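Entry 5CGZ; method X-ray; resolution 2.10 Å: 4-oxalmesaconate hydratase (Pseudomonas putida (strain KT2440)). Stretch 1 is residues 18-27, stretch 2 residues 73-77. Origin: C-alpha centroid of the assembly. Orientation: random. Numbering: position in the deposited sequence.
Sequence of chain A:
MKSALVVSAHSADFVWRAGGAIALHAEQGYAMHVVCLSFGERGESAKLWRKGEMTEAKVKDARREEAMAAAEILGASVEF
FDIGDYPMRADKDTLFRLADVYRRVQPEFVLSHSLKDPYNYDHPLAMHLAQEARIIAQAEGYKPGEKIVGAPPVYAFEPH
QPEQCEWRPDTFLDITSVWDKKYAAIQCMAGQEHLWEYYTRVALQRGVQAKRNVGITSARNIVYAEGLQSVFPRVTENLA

Stretch 1 (18-27) AGGAIALHAE
Stretch 2 73-77: ILGAS

No direct hydrogen bond joins the two stretches; their polar link is a single water that donates to two carbonyls at once, lying 3.0 Å from Ala23 O and 3.0 Å from Leu74 O. Beside this bridge the backbones come unusually close, with the CA atoms of Ala23 and Leu74 4.7 Å apart, and Ala23 CA lies 3.4 Å from Leu74 O in a CA-H...O contact with an angle of 150° at the hydrogen. Leu74 O, at the C-terminal end of its helix, thus finds both a water and a polarized C-H group as partners.

Stretch 1 is helical, with phi/psi near -60/-45 from Gly19 through Ala26. Regular i to i+4 bonds run from Ile22 N to Ala18 O (2.9 Å) through Glu27 N to Ala23 O (3.2 Å), but the N atoms of Gly20 and Ala21 have no bond to the preceding turn, and the helix is kinked there. His25 (chi1 -72°, chi2 83°) folds back along the helix so that its ND1 donates to Ala21 O at 2.8 Å, an acceptor that also receives the backbone N of His25 at 3.1 Å.

In stretch 2, Ile73 and Leu74 finish a helix. Gly75 then leaves helical geometry at phi/psi 92/35, and Ala76 and Ser77 adopt extended angles of -121/156 and -91/158. At the angles of Gly75 a CB would jam against the carbonyl O of Leu74, which by itself calls for glycine; an ideal CB would also lie a tight 3.4 Å from Ala26 CB. The bare turn lets Ala26 approach, its CB 3.8 Å from Gly75 O.

Leu74 is the centre of the apolar contact and has the largest area covered by the other stretch. Its CA-to-CB bond points toward stretch 1, and the m,t rotamer of Leu74 (chi1 -62°, chi2 170°) brings Leu74 CD2 to 3.5 Å from Gly19 O and 4.2 Å from Ala23 CB. Gly19 and Ala23 lie one helical turn apart, and Leu74 CD2 touches the carbonyl of the first and the methyl of the second. Ile22, also m,t (chi1 -67°, chi2 170°), points toward stretch 2; its CG2 packs 3.8 Å from Leu74 CB and 3.6 Å from Ala76 CB, so one methyl group meets residues before and after the glycine turn. These van der Waals contacts contribute to a modest interface, 265 Å² summed over both sides. Leu24 points away from it.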

# COMPACT_ATOMS: atom_id res chain seq x y z
N ALA A 18 3.65 23.39 -13.15
CA ALA A 18 3.00 23.13 -14.44
C ALA A 18 3.45 24.06 -15.56
O ALA A 18 2.94 23.97 -16.68
CB ALA A 18 1.48 23.23 -14.28
N GLY A 19 4.39 24.96 -15.27
CA GLY A 19 4.83 25.94 -16.25
C GLY A 19 5.29 25.31 -17.55
O GLY A 19 4.90 25.75 -18.64
N GLY A 20 6.11 24.27 -17.44
CA GLY A 20 6.57 23.55 -18.62
C GLY A 20 5.43 22.95 -19.42
O GLY A 20 5.35 23.13 -20.63
N ALA A 21 4.54 22.23 -18.74
CA ALA A 21 3.43 21.57 -19.41
C ALA A 21 2.55 22.60 -20.13
O ALA A 21 2.06 22.35 -21.23
CB ALA A 21 2.61 20.75 -18.41
N ILE A 22 2.35 23.75 -19.50
CA ILE A 22 1.53 24.80 -20.09
C ILE A 22 2.17 25.36 -21.37
O ILE A 22 1.54 25.38 -22.44
CB ILE A 22 1.27 25.94 -19.07
CG1 ILE A 22 0.39 25.43 -17.93
CG2 ILE A 22 0.61 27.14 -19.77
CD1 ILE A 22 0.26 26.37 -16.75
N ALA A 23 3.44 25.77 -21.27
CA ALA A 23 4.16 26.33 -22.41
C ALA A 23 4.29 25.32 -23.54
O ALA A 23 4.16 25.68 -24.71
CB ALA A 23 5.54 26.83 -21.97
N LEU A 24 4.54 24.06 -23.19
CA LEU A 24 4.75 23.03 -24.20
C LEU A 24 3.47 22.79 -25.01
O LEU A 24 3.50 22.75 -26.24
CB LEU A 24 5.23 21.72 -23.56
CG LEU A 24 5.68 20.63 -24.54
CD1 LEU A 24 6.96 21.03 -25.27
CD2 LEU A 24 5.86 19.27 -23.86
N HIS A 25 2.34 22.63 -24.32
CA HIS A 25 1.11 22.34 -25.05
C HIS A 25 0.57 23.58 -25.79
O HIS A 25 -0.05 23.45 -26.84
CB HIS A 25 0.05 21.75 -24.10
CG HIS A 25 0.35 20.35 -23.66
ND1 HIS A 25 1.20 20.07 -22.61
CD2 HIS A 25 -0.05 19.15 -24.16
CE1 HIS A 25 1.30 18.75 -22.47
NE2 HIS A 25 0.55 18.18 -23.40
N ALA A 26 0.81 24.77 -25.25
CA ALA A 26 0.44 25.99 -25.96
C ALA A 26 1.11 26.02 -27.34
O ALA A 26 0.48 26.38 -28.34
CB ALA A 26 0.84 27.22 -25.14
N GLU A 27 2.38 25.60 -27.41
CA GLU A 27 3.10 25.58 -28.68
C GLU A 27 2.58 24.49 -29.60
O GLU A 27 2.81 24.52 -30.81
CB GLU A 27 4.60 25.42 -28.44
CG GLU A 27 5.21 26.61 -27.73
CD GLU A 27 6.74 26.58 -27.70
OE1 GLU A 27 7.33 25.60 -28.19
OE2 GLU A 27 7.34 27.56 -27.20
N ILE A 73 3.60 34.94 -20.25
CA ILE A 73 4.85 34.33 -20.69
C ILE A 73 4.67 32.87 -21.14
O ILE A 73 5.22 32.45 -22.16
CB ILE A 73 5.92 34.37 -19.57
CG1 ILE A 73 6.36 35.81 -19.32
CG2 ILE A 73 7.09 33.45 -19.91
CD1 ILE A 73 7.24 35.98 -18.10
N LEU A 74 3.88 32.11 -20.39
CA LEU A 74 3.69 30.69 -20.68
C LEU A 74 2.74 30.47 -21.86
O LEU A 74 2.81 29.45 -22.53
CB LEU A 74 3.17 29.96 -19.43
CG LEU A 74 4.11 29.98 -18.22
CD1 LEU A 74 3.39 29.44 -16.98
CD2 LEU A 74 5.40 29.19 -18.50
N GLY A 75 1.86 31.44 -22.11
CA GLY A 75 0.88 31.31 -23.18
C GLY A 75 -0.44 30.72 -22.71
O GLY A 75 -1.09 29.98 -23.44
N ALA A 76 -0.86 31.05 -21.49
CA ALA A 76 -2.13 30.56 -20.96
C ALA A 76 -3.03 31.71 -20.58
O ALA A 76 -2.56 32.81 -20.31
CB ALA A 76 -1.89 29.69 -19.74
N SER A 77 -4.34 31.45 -20.55
CA SER A 77 -5.25 32.38 -19.90
C SER A 77 -5.39 31.95 -18.45
O SER A 77 -5.12 30.79 -18.12
CB SER A 77 -6.61 32.41 -20.60
OG SER A 77 -7.21 31.12 -20.62
O HOH W 1 4.07 28.67 -25.16